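Local coordinates for protein beta-fructofuranosidase (Arabidopsis thaliana, PDB 2OXB) that hydrolyses sucrose and 1-kestose, and less readily neokestose and levan, as a cell-wall invertase of glycosyl hydrolase family 32, at residues E334-L346 with N525-S537. The protein carries 1 engineered substitution. Residues are numbered along the deposited sequence; the frame is centred on the assembly and turned at random.
Sequences EVERLRTKQVKNL and NLNAWSMNSAQIS
K344 and A528 form an antiparallel hydrogen-bonded pair, A528 N reaching K344 O at 3.0 Å and K344 N returning to A528 O, where the weakly bonded strand 344-346 runs antiparallel (168°) to strand 525-530. The register shifts by two residues across 340-343, and a separate pairing lies on the other side of that loop: N532 N donates to L338 O at 2.7 Å, in the carbonyl plane, and T340 N to S530 O at 2.7 Å, almost straight at the hydrogen. From R339, whose backbone is bridged to M531, the side chain runs extended from CG to NE and lays its guanidinium flat on the six-membered ring of W529, centres 3.7 Å apart and planes 15° from parallel, a cation-pi stack. E336 CB lies near the rim of the guanidinium's other face, N527 CB near the rim of the indole's, and D368 takes R339 NH2 in a salt bridge. With W529 reduced to alanine, the guanidinium, no longer backed by the ring, is likely to turn more freely about its salt bridge to D368. Strand 344-351 is the edge strand of one sheet of the C-terminal beta-sandwich of family 32, next to strand 521-530; residues 334-340 lead in from the N-terminal beta-propeller and 531-537 run back to it; V335 touches I57 and I314, and L338 touches F8. M531, bent at chi2 and chi3, brings CE to 3.6 Å from L338 CB, while L338 CD2 meets A534 CB at 3.8 Å. At the far end N525 ND2 donates to N345 OD1 at 3.3 Å, their amide planes 53° apart; N527 ND2, held mainly by L526 O, adds a weak bond to that oxygen of N345.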
ATOM      1  N   GLU A 334      -5.392 -11.766 -10.940  1.00 27.37           N
ATOM      2  CA  GLU A 334      -6.827 -11.982 -11.065  1.00 28.71           C
ATOM      3  C   GLU A 334      -7.679 -10.722 -11.238  1.00 28.51           C
ATOM      4  O   GLU A 334      -8.899 -10.813 -11.388  1.00 29.33           O
ATOM      5  CB  GLU A 334      -7.343 -12.800  -9.884  1.00 27.62           C
ATOM      6  CG  GLU A 334      -7.004 -12.221  -8.552  1.00 28.27           C
ATOM      7  CD  GLU A 334      -6.144 -13.151  -7.714  1.00 30.74           C
ATOM      8  OE1 GLU A 334      -4.953 -13.364  -8.067  1.00 26.75           O
ATOM      9  OE2 GLU A 334      -6.675 -13.674  -6.696  1.00 31.86           O
ATOM     10  N   VAL A 335      -7.057  -9.548 -11.232  1.00 28.54           N
ATOM     11  CA  VAL A 335      -7.818  -8.310 -11.403  1.00 28.81           C
ATOM     12  C   VAL A 335      -8.005  -8.004 -12.892  1.00 28.73           C
ATOM     13  O   VAL A 335      -8.943  -7.315 -13.289  1.00 28.61           O
ATOM     14  CB  VAL A 335      -7.099  -7.113 -10.722  1.00 29.26           C
ATOM     15  CG1 VAL A 335      -5.773  -6.843 -11.400  1.00 30.69           C
ATOM     16  CG2 VAL A 335      -7.979  -5.868 -10.767  1.00 30.72           C
ATOM     17  N   GLU A 336      -7.109  -8.543 -13.710  1.00 28.26           N
ATOM     18  CA  GLU A 336      -7.139  -8.324 -15.147  1.00 28.71           C
ATOM     19  C   GLU A 336      -8.334  -9.015 -15.810  1.00 30.36           C
ATOM     20  O   GLU A 336      -8.387  -9.163 -17.033  1.00 30.61           O
ATOM     21  CB  GLU A 336      -5.843  -8.837 -15.757  1.00 29.67           C
ATOM     22  CG  GLU A 336      -4.616  -8.493 -14.941  1.00 29.14           C
ATOM     23  CD  GLU A 336      -3.367  -9.170 -15.457  1.00 30.08           C
ATOM     24  OE1 GLU A 336      -2.990  -8.895 -16.621  1.00 30.08           O
ATOM     25  OE2 GLU A 336      -2.767  -9.975 -14.700  1.00 30.31           O
ATOM     26  N   ARG A 337      -9.285  -9.451 -14.992  1.00 31.02           N
ATOM     27  CA  ARG A 337     -10.486 -10.105 -15.486  1.00 31.28           C
ATOM     28  C   ARG A 337     -11.530  -9.039 -15.809  1.00 33.68           C
ATOM     29  O   ARG A 337     -12.469  -9.271 -16.570  1.00 35.86           O
ATOM     30  CB  ARG A 337     -11.024 -11.059 -14.425  1.00 30.19           C
ATOM     31  CG  ARG A 337     -10.059 -12.176 -14.111  1.00 29.70           C
ATOM     32  CD  ARG A 337     -10.597 -13.086 -13.051  1.00 28.97           C
ATOM     33  NE  ARG A 337      -9.616 -14.099 -12.672  1.00 28.29           N
ATOM     34  CZ  ARG A 337      -9.813 -14.976 -11.694  1.00 28.92           C
ATOM     35  NH1 ARG A 337     -10.951 -14.955 -11.004  1.00 29.21           N
ATOM     36  NH2 ARG A 337      -8.878 -15.871 -11.408  1.00 26.92           N
ATOM     37  N   LEU A 338     -11.354  -7.867 -15.210  1.00 34.03           N
ATOM     38  CA  LEU A 338     -12.256  -6.743 -15.408  1.00 33.26           C
ATOM     39  C   LEU A 338     -11.901  -6.035 -16.716  1.00 31.58           C
ATOM     40  O   LEU A 338     -12.472  -4.995 -17.054  1.00 30.70           O
ATOM     41  CB  LEU A 338     -12.132  -5.770 -14.221  1.00 35.49           C
ATOM     42  CG  LEU A 338     -12.421  -6.276 -12.800  1.00 34.65           C
ATOM     43  CD1 LEU A 338     -11.835  -5.320 -11.767  1.00 36.19           C
ATOM     44  CD2 LEU A 338     -13.910  -6.399 -12.596  1.00 36.98           C
ATOM     45  N   ARG A 339     -10.951  -6.602 -17.451  1.00 30.91           N
ATOM     46  CA  ARG A 339     -10.512  -6.024 -18.723  1.00 31.68           C
ATOM     47  C   ARG A 339     -11.496  -6.276 -19.863  1.00 30.83           C
ATOM     48  O   ARG A 339     -11.855  -7.417 -20.125  1.00 29.83           O
ATOM     49  CB  ARG A 339      -9.153  -6.599 -19.110  1.00 32.71           C
ATOM     50  CG  ARG A 339      -8.030  -6.219 -18.187  1.00 32.01           C
ATOM     51  CD  ARG A 339      -6.741  -6.838 -18.673  1.00 35.47           C
ATOM     52  NE  ARG A 339      -5.610  -6.410 -17.863  1.00 37.21           N
ATOM     53  CZ  ARG A 339      -4.361  -6.820 -18.038  1.00 37.52           C
ATOM     54  NH1 ARG A 339      -4.062  -7.679 -19.001  1.00 37.36           N
ATOM     55  NH2 ARG A 339      -3.412  -6.364 -17.239  1.00 38.63           N
ATOM     56  N   THR A 340     -11.914  -5.210 -20.545  1.00 32.86           N
ATOM     57  CA  THR A 340     -12.854  -5.333 -21.658  1.00 34.90           C
ATOM     58  C   THR A 340     -12.341  -6.318 -22.688  1.00 37.33           C
ATOM     59  O   THR A 340     -11.150  -6.325 -23.017  1.00 37.45           O
ATOM     60  CB  THR A 340     -13.101  -3.989 -22.395  1.00 34.42           C
ATOM     61  OG1 THR A 340     -13.925  -3.137 -21.592  1.00 33.28           O
ATOM     62  CG2 THR A 340     -13.796  -4.235 -23.737  1.00 34.78           C
ATOM     63  N   LYS A 341     -13.250  -7.153 -23.188  1.00 40.47           N
ATOM     64  CA  LYS A 341     -12.909  -8.152 -24.194  1.00 42.17           C
ATOM     65  C   LYS A 341     -12.124  -7.497 -25.327  1.00 42.26           C
ATOM     66  O   LYS A 341     -11.320  -8.150 -25.986  1.00 41.16           O
ATOM     67  CB  LYS A 341     -14.178  -8.816 -24.753  1.00 43.47           C
ATOM     68  CG  LYS A 341     -14.761  -9.930 -23.874  1.00 45.35           C
ATOM     69  CD  LYS A 341     -15.772 -10.788 -24.647  1.00 45.42           C
ATOM     70  CE  LYS A 341     -16.093 -12.103 -23.922  1.00 46.08           C
ATOM     71  NZ  LYS A 341     -17.015 -12.981 -24.707  1.00 42.35           N
ATOM     72  N   GLN A 342     -12.346  -6.202 -25.539  1.00 42.21           N
ATOM     73  CA  GLN A 342     -11.634  -5.504 -26.596  1.00 43.14           C
ATOM     74  C   GLN A 342     -10.133  -5.442 -26.325  1.00 43.53           C
ATOM     75  O   GLN A 342      -9.572  -6.341 -25.701  1.00 43.67           O
ATOM     76  CB  GLN A 342     -12.203  -4.098 -26.791  1.00 42.29           C
ATOM     77  CG  GLN A 342     -12.863  -3.940 -28.144  1.00 41.72           C
ATOM     78  CD  GLN A 342     -11.921  -4.296 -29.285  1.00 41.44           C
ATOM     79  OE1 GLN A 342     -11.109  -3.478 -29.711  1.00 41.17           O
ATOM     80  NE2 GLN A 342     -12.010  -5.533 -29.767  1.00 42.31           N
ATOM     81  N   VAL A 343      -9.486  -4.386 -26.805  1.00 44.39           N
ATOM     82  CA  VAL A 343      -8.048  -4.218 -26.628  1.00 44.46           C
ATOM     83  C   VAL A 343      -7.504  -3.069 -27.467  1.00 45.28           C
ATOM     84  O   VAL A 343      -7.444  -3.159 -28.697  1.00 45.71           O
ATOM     85  CB  VAL A 343      -7.279  -5.479 -27.032  1.00 44.68           C
ATOM     86  CG1 VAL A 343      -7.735  -5.943 -28.416  1.00 43.70           C
ATOM     87  CG2 VAL A 343      -5.782  -5.188 -27.032  1.00 43.94           C
ATOM     88  N   LYS A 344      -7.096  -1.998 -26.793  1.00 44.65           N
ATOM     89  CA  LYS A 344      -6.549  -0.837 -27.473  1.00 42.96           C
ATOM     90  C   LYS A 344      -5.047  -1.050 -27.565  1.00 42.66           C
ATOM     91  O   LYS A 344      -4.376  -1.262 -26.556  1.00 42.89           O
ATOM     92  CB  LYS A 344      -6.872   0.428 -26.679  1.00 41.60           C
ATOM     93  CG  LYS A 344      -6.858   1.708 -27.500  1.00 42.29           C
ATOM     94  CD  LYS A 344      -5.467   2.032 -28.031  1.00 41.17           C
ATOM     95  CE  LYS A 344      -5.515   3.204 -28.990  1.00 39.02           C
ATOM     96  NZ  LYS A 344      -6.351   2.888 -30.161  1.00 35.39           N
ATOM     97  N   ASN A 345      -4.525  -1.020 -28.784  1.00 42.50           N
ATOM     98  CA  ASN A 345      -3.103  -1.220 -28.998  1.00 42.32           C
ATOM     99  C   ASN A 345      -2.463  -0.092 -29.775  1.00 43.34           C
ATOM    100  O   ASN A 345      -3.126   0.643 -30.506  1.00 43.85           O
ATOM    101  CB  ASN A 345      -2.849  -2.510 -29.757  1.00 41.71           C
ATOM    102  CG  ASN A 345      -1.397  -2.685 -30.117  1.00 42.34           C
ATOM    103  OD1 ASN A 345      -0.608  -3.230 -29.342  1.00 41.75           O
ATOM    104  ND2 ASN A 345      -1.025  -2.199 -31.293  1.00 42.62           N
ATOM    105  N   LEU A 346      -1.152   0.011 -29.617  1.00 43.19           N
ATOM    106  CA  LEU A 346      -0.356   1.022 -30.285  1.00 42.86           C
ATOM    107  C   LEU A 346       1.081   0.551 -30.202  1.00 42.88           C
ATOM    108  O   LEU A 346       1.652   0.438 -29.114  1.00 43.30           O
ATOM    109  CB  LEU A 346      -0.516   2.374 -29.587  1.00 42.24           C
ATOM    110  CG  LEU A 346      -1.881   3.052 -29.719  1.00 41.55           C
ATOM    111  CD1 LEU A 346      -2.093   3.991 -28.560  1.00 42.49           C
ATOM    112  CD2 LEU A 346      -1.976   3.778 -31.043  1.00 41.02           C
ATOM    113  N   ASN A 525       5.583  -0.343 -27.499  1.00 35.96           N
ATOM    114  CA  ASN A 525       4.274  -0.962 -27.392  1.00 34.49           C
ATOM    115  C   ASN A 525       3.466  -0.231 -26.319  1.00 35.05           C
ATOM    116  O   ASN A 525       4.028   0.467 -25.474  1.00 31.79           O
ATOM    117  CB  ASN A 525       4.446  -2.429 -27.001  1.00 32.01           C
ATOM    118  CG  ASN A 525       3.171  -3.213 -27.125  1.00 30.79           C
ATOM    119  OD1 ASN A 525       3.114  -4.381 -26.752  1.00 29.26           O
ATOM    120  ND2 ASN A 525       2.136  -2.579 -27.662  1.00 30.80           N
ATOM    121  N   LEU A 526       2.145  -0.390 -26.360  1.00 37.35           N
ATOM    122  CA  LEU A 526       1.253   0.240 -25.376  1.00 38.94           C
ATOM    123  C   LEU A 526      -0.147  -0.360 -25.475  1.00 39.48           C
ATOM    124  O   LEU A 526      -0.776  -0.335 -26.535  1.00 40.68           O
ATOM    125  CB  LEU A 526       1.197   1.773 -25.578  1.00 38.88           C
ATOM    126  CG  LEU A 526       0.054   2.618 -24.983  1.00 38.66           C
ATOM    127  CD1 LEU A 526      -0.125   2.322 -23.510  1.00 39.50           C
ATOM    128  CD2 LEU A 526       0.353   4.099 -25.189  1.00 38.44           C
ATOM    129  N   ASN A 527      -0.623  -0.915 -24.366  1.00 39.36           N
ATOM    130  CA  ASN A 527      -1.942  -1.517 -24.326  1.00 38.41           C
ATOM    131  C   ASN A 527      -2.818  -0.894 -23.242  1.00 37.96           C
ATOM    132  O   ASN A 527      -2.468  -0.855 -22.060  1.00 36.34           O
ATOM    133  CB  ASN A 527      -1.849  -3.040 -24.114  1.00 39.01           C
ATOM    134  CG  ASN A 527      -1.244  -3.774 -25.307  1.00 39.18           C
ATOM    135  OD1 ASN A 527      -1.353  -4.996 -25.418  1.00 39.47           O
ATOM    136  ND2 ASN A 527      -0.600  -3.033 -26.197  1.00 40.08           N
ATOM    137  N   ALA A 528      -3.960  -0.391 -23.679  1.00 38.84           N
ATOM    138  CA  ALA A 528      -4.934   0.221 -22.799  1.00 39.67           C
ATOM    139  C   ALA A 528      -6.164  -0.686 -22.834  1.00 40.22           C
ATOM    140  O   ALA A 528      -6.710  -0.972 -23.908  1.00 41.18           O
ATOM    141  CB  ALA A 528      -5.289   1.610 -23.310  1.00 39.53           C
ATOM    142  N   TRP A 529      -6.590  -1.153 -21.672  1.00 38.85           N
ATOM    143  CA  TRP A 529      -7.756  -2.009 -21.615  1.00 38.06           C
ATOM    144  C   TRP A 529      -8.846  -1.337 -20.804  1.00 36.48           C
ATOM    145  O   TRP A 529      -8.608  -0.917 -19.675  1.00 34.74           O
ATOM    146  CB  TRP A 529      -7.410  -3.347 -20.963  1.00 41.71           C
ATOM    147  CG  TRP A 529      -6.357  -4.109 -21.672  1.00 44.47           C
ATOM    148  CD1 TRP A 529      -6.459  -4.709 -22.889  1.00 45.92           C
ATOM    149  CD2 TRP A 529      -5.032  -4.362 -21.206  1.00 45.94           C
ATOM    150  NE1 TRP A 529      -5.275  -5.321 -23.214  1.00 47.67           N
ATOM    151  CE2 TRP A 529      -4.379  -5.122 -22.198  1.00 47.05           C
ATOM    152  CE3 TRP A 529      -4.329  -4.013 -20.048  1.00 46.20           C
ATOM    153  CZ2 TRP A 529      -3.054  -5.549 -22.062  1.00 47.30           C
ATOM    154  CZ3 TRP A 529      -3.013  -4.437 -19.912  1.00 45.88           C
ATOM    155  CH2 TRP A 529      -2.388  -5.194 -20.917  1.00 46.87           C
ATOM    156  N   SER A 530     -10.037  -1.220 -21.386  1.00 34.97           N
ATOM    157  CA  SER A 530     -11.158  -0.637 -20.664  1.00 34.21           C
ATOM    158  C   SER A 530     -11.420  -1.606 -19.515  1.00 33.50           C
ATOM    159  O   SER A 530     -11.142  -2.801 -19.641  1.00 33.07           O
ATOM    160  CB  SER A 530     -12.394  -0.523 -21.564  1.00 34.76           C
ATOM    161  OG  SER A 530     -12.305   0.592 -22.442  1.00 29.35           O
ATOM    162  N   MET A 531     -11.938  -1.100 -18.400  1.00 33.44           N
ATOM    163  CA  MET A 531     -12.199  -1.942 -17.228  1.00 33.66           C
ATOM    164  C   MET A 531     -13.642  -1.912 -16.727  1.00 34.11           C
ATOM    165  O   MET A 531     -14.137  -0.876 -16.273  1.00 33.54           O
ATOM    166  CB  MET A 531     -11.281  -1.533 -16.073  1.00 33.11           C
ATOM    167  CG  MET A 531      -9.794  -1.784 -16.285  1.00 32.83           C
ATOM    168  SD  MET A 531      -9.300  -3.485 -15.931  1.00 33.03           S
ATOM    169  CE  MET A 531      -9.381  -3.507 -14.145  1.00 31.44           C
ATOM    170  N   ASN A 532     -14.297  -3.069 -16.806  1.00 33.81           N
ATOM    171  CA  ASN A 532     -15.668  -3.232 -16.346  1.00 34.89           C
ATOM    172  C   ASN A 532     -15.686  -3.078 -14.836  1.00 37.21           C
ATOM    173  O   ASN A 532     -14.639  -3.102 -14.178  1.00 37.13           O
ATOM    174  CB  ASN A 532     -16.195  -4.623 -16.691  1.00 34.62           C
ATOM    175  CG  ASN A 532     -16.267  -4.865 -18.181  1.00 33.59           C
ATOM    176  OD1 ASN A 532     -16.260  -6.006 -18.632  1.00 31.01           O
ATOM    177  ND2 ASN A 532     -16.352  -3.787 -18.954  1.00 34.29           N
ATOM    178  N   SER A 533     -16.886  -2.944 -14.289  1.00 39.83           N
ATOM    179  CA  SER A 533     -17.054  -2.771 -12.856  1.00 42.11           C
ATOM    180  C   SER A 533     -16.920  -4.060 -12.069  1.00 43.76           C
ATOM    181  O   SER A 533     -17.125  -5.159 -12.587  1.00 44.24           O
ATOM    182  CB  SER A 533     -18.413  -2.137 -12.560  1.00 41.90           C
ATOM    183  OG  SER A 533     -18.445  -0.795 -13.015  1.00 43.74           O
ATOM    184  N   ALA A 534     -16.551  -3.912 -10.806  1.00 45.28           N
ATOM    185  CA  ALA A 534     -16.410  -5.051  -9.923  1.00 46.40           C
ATOM    186  C   ALA A 534     -17.502  -4.882  -8.876  1.00 46.69           C
ATOM    187  O   ALA A 534     -17.807  -3.759  -8.463  1.00 46.28           O
ATOM    188  CB  ALA A 534     -15.028  -5.052  -9.278  1.00 46.70           C
ATOM    189  N   GLN A 535     -18.100  -5.996  -8.467  1.00 47.40           N
ATOM    190  CA  GLN A 535     -19.179  -5.986  -7.478  1.00 47.01           C
ATOM    191  C   GLN A 535     -18.659  -5.675  -6.078  1.00 45.53           C
ATOM    192  O   GLN A 535     -18.294  -6.575  -5.322  1.00 44.04           O
ATOM    193  CB  GLN A 535     -19.909  -7.339  -7.493  1.00 48.50           C
ATOM    194  CG  GLN A 535     -20.076  -7.909  -8.901  1.00 48.91           C
ATOM    195  CD  GLN A 535     -21.256  -8.843  -9.044  1.00 49.00           C
ATOM    196  OE1 GLN A 535     -21.504  -9.368 -10.131  1.00 49.20           O
ATOM    197  NE2 GLN A 535     -21.996  -9.051  -7.957  1.00 48.12           N
ATOM    198  N   ILE A 536     -18.637  -4.386  -5.751  1.00 46.34           N
ATOM    199  CA  ILE A 536     -18.166  -3.903  -4.456  1.00 48.06           C
ATOM    200  C   ILE A 536     -19.320  -3.450  -3.552  1.00 48.88           C
ATOM    201  O   ILE A 536     -20.279  -2.826  -4.018  1.00 49.13           O
ATOM    202  CB  ILE A 536     -17.173  -2.703  -4.623  1.00 48.24           C
ATOM    203  CG1 ILE A 536     -17.802  -1.619  -5.521  1.00 49.62           C
ATOM    204  CG2 ILE A 536     -15.850  -3.195  -5.184  1.00 48.38           C
ATOM    205  CD1 ILE A 536     -16.965  -0.338  -5.667  1.00 48.49           C
ATOM    206  N   SER A 537     -19.210  -3.778  -2.265  1.00 49.17           N
ATOM    207  CA  SER A 537     -20.197  -3.418  -1.243  1.00 49.66           C
ATOM    208  C   SER A 537     -19.625  -3.719   0.142  1.00 49.36           C
ATOM    209  O   SER A 537     -19.820  -2.954   1.083  1.00 49.41           O
ATOM    210  CB  SER A 537     -21.506  -4.199  -1.437  1.00 50.65           C
ATOM    211  OG  SER A 537     -22.251  -3.714  -2.545  1.00 51.92           O
TER